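Side-chain contacts in predicted HD superfamily hydrolase (uncultured Thermotogales bacterium, PDB 2PQ7), which binds two iron(III) ions in an all-helical HD domain and is probably a metal-dependent hydrolase, its substrate unknown: residues E43-I48 with G125-D130; I60-L65 with A103-A108. All coordinates share one frame; numbering follows the deposited sequence.

Contact 1 of 2, residues E43-I48 with G125-D130; sequences ENASEI and GKILQD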
ATOM      1  N   GLU A  43      16.731  -5.593 -11.058  1.00 16.94           N
ATOM      2  CA  GLU A  43      15.556  -6.020 -11.841  1.00 19.88           C
ATOM      3  C   GLU A  43      15.144  -4.916 -12.803  1.00 17.43           C
ATOM      4  O   GLU A  43      14.873  -5.193 -13.985  1.00 20.58           O
ATOM      5  CB  GLU A  43      14.383  -6.393 -10.922  1.00 23.27           C
ATOM      6  CG  GLU A  43      14.660  -7.633 -10.096  1.00 35.69           C
ATOM      7  CD  GLU A  43      14.837  -8.893 -10.937  1.00 47.38           C
ATOM      8  OE1 GLU A  43      14.326  -8.926 -12.082  1.00 53.85           O
ATOM      9  OE2 GLU A  43      15.474  -9.852 -10.436  1.00 46.64           O
ATOM     10  N   ASN A  44      15.109  -3.668 -12.341  1.00 17.12           N
ATOM     11  CA  ASN A  44      14.770  -2.531 -13.197  1.00 15.08           C
ATOM     12  C   ASN A  44      15.792  -2.375 -14.319  1.00 17.48           C
ATOM     13  O   ASN A  44      15.446  -2.150 -15.478  1.00 16.59           O
ATOM     14  CB  ASN A  44      14.754  -1.257 -12.405  1.00 15.92           C
ATOM     15  CG  ASN A  44      13.702  -1.217 -11.333  1.00 21.16           C
ATOM     16  OD1 ASN A  44      12.726  -1.972 -11.368  1.00 19.82           O
ATOM     17  ND2 ASN A  44      13.882  -0.322 -10.390  1.00 16.90           N
ATOM     18  N   ALA A  45      17.073  -2.512 -13.987  1.00 16.05           N
ATOM     19  CA  ALA A  45      18.128  -2.390 -15.003  1.00 14.97           C
ATOM     20  C   ALA A  45      18.038  -3.476 -16.059  1.00 15.11           C
ATOM     21  O   ALA A  45      18.316  -3.212 -17.240  1.00 14.67           O
ATOM     22  CB  ALA A  45      19.509  -2.430 -14.353  1.00 14.55           C
ATOM     23  N   SER A  46      17.636  -4.677 -15.635  1.00 17.90           N
ATOM     24  CA  SER A  46      17.486  -5.815 -16.539  1.00 20.89           C
ATOM     25  C   SER A  46      16.385  -5.516 -17.577  1.00 19.73           C
ATOM     26  O   SER A  46      16.564  -5.723 -18.788  1.00 20.73           O
ATOM     27  CB  SER A  46      17.103  -7.050 -15.741  1.00 22.24           C
ATOM     28  OG  SER A  46      16.943  -8.144 -16.594  1.00 28.26           O
ATOM     29  N   GLU A  47      15.266  -5.008 -17.094  0.50 19.98           N
ATOM     30  CA  GLU A  47      14.140  -4.639 -17.971  0.50 20.96           C
ATOM     31  C   GLU A  47      14.564  -3.544 -18.963  0.50 20.56           C
ATOM     32  O   GLU A  47      14.413  -3.652 -20.214  0.50 15.41           O
ATOM     33  CB  GLU A  47      12.977  -4.110 -17.127  0.50 20.23           C
ATOM     34  CG  GLU A  47      12.503  -4.990 -15.967  0.50 23.22           C
ATOM     35  N   ILE A  48      15.179  -2.502 -18.415  1.00 17.80           N
ATOM     36  CA  ILE A  48      15.527  -1.351 -19.214  1.00 15.52           C
ATOM     37  C   ILE A  48      16.550  -1.742 -20.310  1.00 16.29           C
ATOM     38  O   ILE A  48      16.350  -1.455 -21.509  1.00 17.66           O
ATOM     39  CB  ILE A  48      16.067  -0.225 -18.343  1.00 15.62           C
ATOM     40  CG1 ILE A  48      14.957   0.304 -17.423  1.00 15.52           C
ATOM     41  CG2 ILE A  48      16.640   0.890 -19.205  1.00 18.72           C
ATOM     42  CD1 ILE A  48      15.503   1.144 -16.285  1.00 18.60           C
ATOM     43  N   GLY A 125      25.533   4.317 -17.383  1.00 13.84           N
ATOM     44  CA  GLY A 125      25.250   5.222 -16.294  1.00 13.78           C
ATOM     45  C   GLY A 125      23.834   5.785 -16.300  1.00 13.07           C
ATOM     46  O   GLY A 125      23.238   5.930 -15.257  1.00 12.75           O
ATOM     47  N   LYS A 126      23.302   6.037 -17.480  1.00 12.50           N
ATOM     48  CA  LYS A 126      21.959   6.517 -17.643  1.00 14.70           C
ATOM     49  C   LYS A 126      20.957   5.450 -17.222  1.00 14.61           C
ATOM     50  O   LYS A 126      19.992   5.726 -16.503  1.00 14.97           O
ATOM     51  CB  LYS A 126      21.759   7.003 -19.071  1.00 13.25           C
ATOM     52  CG  LYS A 126      22.512   8.356 -19.287  1.00 16.80           C
ATOM     53  CD  LYS A 126      22.380   8.839 -20.731  1.00 20.69           C
ATOM     54  CE  LYS A 126      23.342  10.002 -21.041  1.00 28.82           C
ATOM     55  NZ  LYS A 126      23.510  10.223 -22.533  1.00 37.39           N
ATOM     56  N   ILE A 127      21.155   4.222 -17.684  1.00 13.14           N
ATOM     57  CA  ILE A 127      20.302   3.103 -17.310  1.00 12.68           C
ATOM     58  C   ILE A 127      20.356   2.877 -15.812  1.00 12.04           C
ATOM     59  O   ILE A 127      19.303   2.707 -15.166  1.00 13.28           O
ATOM     60  CB  ILE A 127      20.705   1.827 -18.051  1.00 13.77           C
ATOM     61  CG1 ILE A 127      20.377   2.007 -19.541  1.00 14.79           C
ATOM     62  CG2 ILE A 127      20.020   0.599 -17.455  1.00 14.02           C
ATOM     63  CD1 ILE A 127      20.879   0.918 -20.409  1.00 15.25           C
ATOM     64  N   LEU A 128      21.539   2.950 -15.227  1.00 10.38           N
ATOM     65  CA  LEU A 128      21.707   2.723 -13.793  1.00 11.40           C
ATOM     66  C   LEU A 128      20.943   3.754 -13.010  1.00 11.65           C
ATOM     67  O   LEU A 128      20.233   3.421 -12.069  1.00 13.28           O
ATOM     68  CB  LEU A 128      23.184   2.756 -13.382  1.00 12.67           C
ATOM     69  CG  LEU A 128      23.430   2.663 -11.877  1.00 11.86           C
ATOM     70  CD1 LEU A 128      22.839   1.364 -11.275  1.00 13.63           C
ATOM     71  CD2 LEU A 128      24.899   2.764 -11.578  1.00 12.09           C
ATOM     72  N   GLN A 129      21.131   5.033 -13.370  1.00 12.62           N
ATOM     73  CA  GLN A 129      20.426   6.086 -12.680  1.00 15.99           C
ATOM     74  C   GLN A 129      18.924   5.941 -12.807  1.00 13.05           C
ATOM     75  O   GLN A 129      18.217   6.051 -11.799  1.00 13.90           O
ATOM     76  CB  GLN A 129      20.904   7.445 -13.134  1.00 17.87           C
ATOM     77  CG  GLN A 129      20.372   8.515 -12.272  1.00 19.61           C
ATOM     78  CD  GLN A 129      21.122   9.831 -12.483  1.00 19.79           C
ATOM     79  OE1 GLN A 129      20.973  10.492 -13.504  1.00 20.47           O
ATOM     80  NE2 GLN A 129      21.929  10.215 -11.510  1.00 21.11           N
ATOM     81  N   ASP A 130      18.413   5.591 -13.983  1.00 13.16           N
ATOM     82  CA  ASP A 130      17.012   5.363 -14.129  1.00 12.46           C
ATOM     83  C   ASP A 130      16.534   4.226 -13.234  1.00 15.15           C
ATOM     84  O   ASP A 130      15.485   4.330 -12.584  1.00 16.06           O
ATOM     85  CB  ASP A 130      16.648   4.994 -15.569  1.00 15.14           C
ATOM     86  CG  ASP A 130      16.649   6.168 -16.529  1.00 15.37           C
ATOM     87  OD1 ASP A 130      16.811   7.361 -16.100  1.00 16.42           O
ATOM     88  OD2 ASP A 130      16.431   5.892 -17.742  1.00 14.92           O
TER
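Ile48 and Ile127 meet branch to branch, their side chains lying alongside each other and pointing opposite ways. Starting from Ile48, CB already lies 4.1 Å from Ile127 CG2. Its CG2 branch makes the closest approach, 3.8 Å from Ile127 CG2 and nearly as close to Ile127 CG1. The longer arm turns elsewhere: CG1 stands anti to the carbonyl carbon (chi1 -66°), and the extended chain carries CD1 to the methylene of Asp130, 4.1 Å from Asp130 CB, with the two side chains about at right angles. Ile127 CG2 also faces the smaller Ala45, 4.4 Å from Ala45 CB and 4.2 Å from Ala45 O, at the point where the backbones come nearest. Asp130 gives this apolar seam only its CB; in its buried carboxylate, OD1 accepts a hydrogen bond from the backbone N-H of Trp191 and OD2 one from that of Thr192.

The segments' axes approach to 9.0 Å, with 131° between their N-to-C directions, joining helix 35-52 to helix 123-133, which supply His37 and Asp132 to one iron site of the HD domain. Helix 193-217 packs on Ile48 and Asp130 through Ala195, while helix 56-65 meets Ala45 through Ala63.

Contact 2 of 2, residues I60-L65 with A103-A108; sequences IIAALL and AEVSKA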
ATOM      1  N   ILE A  60      23.523  -4.819 -15.464  0.50 13.36           N
ATOM      2  CA  ILE A  60      23.306  -5.668 -14.320  0.50 13.76           C
ATOM      3  C   ILE A  60      24.396  -5.552 -13.268  0.50 13.05           C
ATOM      4  O   ILE A  60      24.104  -5.433 -12.079  0.50 12.78           O
ATOM      5  CB  ILE A  60      23.234  -7.152 -14.770  0.50 13.80           C
ATOM      6  CG1 ILE A  60      21.939  -7.369 -15.537  0.50 14.70           C
ATOM      7  CG2 ILE A  60      23.344  -8.124 -13.613  0.50 10.53           C
ATOM      8  CD1 ILE A  60      20.643  -7.111 -14.710  0.50 13.30           C
ATOM      9  N   ILE A  61      25.640  -5.635 -13.738  1.00 14.02           N
ATOM     10  CA  ILE A  61      26.791  -5.561 -12.845  1.00 10.45           C
ATOM     11  C   ILE A  61      26.857  -4.181 -12.179  1.00 10.07           C
ATOM     12  O   ILE A  61      27.066  -4.102 -10.969  1.00 12.80           O
ATOM     13  CB  ILE A  61      28.082  -6.012 -13.532  1.00 12.31           C
ATOM     14  CG1 ILE A  61      27.971  -7.549 -13.817  1.00 15.75           C
ATOM     15  CG2 ILE A  61      29.290  -5.724 -12.688  1.00 13.73           C
ATOM     16  CD1 ILE A  61      29.100  -8.076 -14.623  1.00 19.54           C
ATOM     17  N   ALA A  62      26.600  -3.145 -12.966  1.00 12.51           N
ATOM     18  CA  ALA A  62      26.623  -1.835 -12.357  1.00 12.27           C
ATOM     19  C   ALA A  62      25.521  -1.695 -11.281  1.00 12.11           C
ATOM     20  O   ALA A  62      25.738  -1.157 -10.212  1.00 12.91           O
ATOM     21  CB  ALA A  62      26.402  -0.871 -13.406  1.00 10.81           C
ATOM     22  N   ALA A  63      24.319  -2.186 -11.570  1.00 11.40           N
ATOM     23  CA  ALA A  63      23.245  -2.180 -10.588  1.00 11.30           C
ATOM     24  C   ALA A  63      23.589  -2.966  -9.332  1.00 14.76           C
ATOM     25  O   ALA A  63      23.311  -2.532  -8.230  1.00 15.30           O
ATOM     26  CB  ALA A  63      21.987  -2.746 -11.201  1.00 15.86           C
ATOM     27  N   LEU A  64      24.155  -4.158  -9.514  1.00 14.23           N
ATOM     28  CA  LEU A  64      24.532  -4.970  -8.336  1.00 14.19           C
ATOM     29  C   LEU A  64      25.564  -4.285  -7.451  1.00 14.51           C
ATOM     30  O   LEU A  64      25.514  -4.361  -6.230  1.00 14.05           O
ATOM     31  CB  LEU A  64      25.016  -6.355  -8.768  1.00 16.55           C
ATOM     32  CG  LEU A  64      23.945  -7.408  -8.899  1.00 27.30           C
ATOM     33  CD1 LEU A  64      24.657  -8.670  -9.320  1.00 29.84           C
ATOM     34  CD2 LEU A  64      23.259  -7.576  -7.499  1.00 25.93           C
ATOM     35  N   LEU A  65      26.525  -3.618  -8.093  1.00 13.93           N
ATOM     36  CA  LEU A  65      27.605  -2.978  -7.350  1.00 12.35           C
ATOM     37  C   LEU A  65      27.376  -1.525  -6.941  1.00 12.22           C
ATOM     38  O   LEU A  65      28.111  -1.014  -6.101  1.00 14.17           O
ATOM     39  CB  LEU A  65      28.893  -3.027  -8.156  1.00 12.96           C
ATOM     40  CG  LEU A  65      29.451  -4.432  -8.327  1.00 12.65           C
ATOM     41  CD1 LEU A  65      30.636  -4.390  -9.288  1.00 18.76           C
ATOM     42  CD2 LEU A  65      29.807  -5.072  -7.023  1.00 16.43           C
ATOM     43  N   ALA A 103      35.900   0.228 -17.001  1.00 13.42           N
ATOM     44  CA  ALA A 103      35.853   1.696 -16.914  1.00 13.61           C
ATOM     45  C   ALA A 103      34.421   2.174 -17.029  1.00 15.41           C
ATOM     46  O   ALA A 103      34.015   3.090 -16.333  1.00 13.95           O
ATOM     47  CB  ALA A 103      36.709   2.294 -17.964  1.00 14.29           C
ATOM     48  N   GLU A 104      33.640   1.578 -17.888  1.00 12.98           N
ATOM     49  CA  GLU A 104      32.269   2.039 -18.077  1.00 12.54           C
ATOM     50  C   GLU A 104      31.434   1.755 -16.828  1.00 14.04           C
ATOM     51  O   GLU A 104      30.625   2.575 -16.389  1.00 12.42           O
ATOM     52  CB  GLU A 104      31.587   1.442 -19.342  1.00 13.43           C
ATOM     53  CG  GLU A 104      30.125   1.891 -19.488  1.00 15.65           C
ATOM     54  CD  GLU A 104      29.545   1.728 -20.878  1.00 18.04           C
ATOM     55  OE1 GLU A 104      30.327   1.556 -21.829  1.00 21.79           O
ATOM     56  OE2 GLU A 104      28.294   1.811 -21.029  1.00 20.71           O
ATOM     57  N   VAL A 105      31.530   0.544 -16.317  1.00 14.05           N
ATOM     58  CA  VAL A 105      30.799   0.198 -15.111  1.00 12.30           C
ATOM     59  C   VAL A 105      31.207   1.089 -13.948  1.00 13.34           C
ATOM     60  O   VAL A 105      30.334   1.570 -13.181  1.00 12.18           O
ATOM     61  CB  VAL A 105      30.961  -1.306 -14.726  1.00 12.94           C
ATOM     62  CG1 VAL A 105      30.375  -1.620 -13.354  1.00 12.76           C
ATOM     63  CG2 VAL A 105      30.321  -2.170 -15.784  1.00 14.70           C
ATOM     64  N   SER A 106      32.513   1.268 -13.775  1.00 11.85           N
ATOM     65  CA  SER A 106      33.009   2.091 -12.685  0.50 13.05           C
ATOM     66  C   SER A 106      32.497   3.559 -12.794  1.00 11.22           C
ATOM     67  O   SER A 106      32.024   4.096 -11.787  1.00 12.38           O
ATOM     68  CB  SER A 106      34.533   2.019 -12.599  0.50 13.34           C
ATOM     69  OG  SER A 106      34.968   0.686 -12.338  0.50 17.57           O
ATOM     70  N   LYS A 107      32.529   4.145 -13.994  1.00 11.95           N
ATOM     71  CA  LYS A 107      32.097   5.522 -14.215  1.00 14.60           C
ATOM     72  C   LYS A 107      30.609   5.570 -13.941  1.00 13.24           C
ATOM     73  O   LYS A 107      30.085   6.564 -13.374  1.00 12.19           O
ATOM     74  CB  LYS A 107      32.380   5.927 -15.658  1.00 14.07           C
ATOM     75  CG  LYS A 107      32.029   7.399 -15.941  1.00 23.40           C
ATOM     76  CD  LYS A 107      32.401   7.831 -17.423  1.00 26.58           C
ATOM     77  N   ALA A 108      29.850   4.561 -14.332  1.00 12.28           N
ATOM     78  CA  ALA A 108      28.421   4.575 -14.077  1.00 11.39           C
ATOM     79  C   ALA A 108      28.132   4.643 -12.601  1.00 14.35           C
ATOM     80  O   ALA A 108      27.249   5.364 -12.138  1.00 13.60           O
ATOM     81  CB  ALA A 108      27.761   3.337 -14.692  1.00 12.19           C
TER
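Val105 lays one methyl against the backbone of helix 56-65 at Ala62. CG1, anti to the backbone N of Val105 (chi1 171°), does the touching: it lies 3.9 Å from Ala62 CA and 4.0 Å from Ala62 CB, so it rests against the alpha carbon as much as against the methyl. Such an approach is consistent with the small side chain of Ala62, and Ala62 CA and Val105 CA are 5.4 Å apart. Ile61 borders the same methyl, its CG2 branch 4.3 Å from Val105 CG1. This closer part is wholly apolar and buried.

Away from that point the fit is slacker. Leu65 and Ala108 both set out toward the facing helix, yet neither side chain comes within 4.5 Å of the opposite segment. On the more open side, Glu104 and Lys107 are partly exposed and take no part in the packing; Glu104 instead forms a salt bridge with Lys58 through OE1 and a hydrogen bond with Thr124 through OE2.

The contact joins helix 56-65, which leads straight into the iron ligands His66 and Asp67, to helix 99-111, which runs up to the ligand His112. Phe97 and Phe101 pack on Ile61, while helices 14-25 and 35-52 meet other faces of helix 56-65 at Leu64 and Ala63.

Contacts 1 and 2 have their centres 11 Å apart and lie in one HD domain. Along the chain the order is 43-48, 60-65, 103-108, 125-130, so contact 2 falls between the two halves of contact 1. Successive helices also pack together: Ser46 CB touches Ile60 CD1 at 3.7 Å between helices 35-52 and 56-65, and Gly125 CA reaches Ala108 CB at 3.5 Å between helices 99-111 and 123-133. Leu128 of segment 125-130 touches both segments of contact 2, CD1 on Ala63 CA and CD2 on Ala108 O. The four helices thus pack into one connected core, and five of the six iron ligands, His37, His66, Asp67, His112 and Asp132, lie on them or just beyond their ends; the sixth, His80, starts helix 80-91.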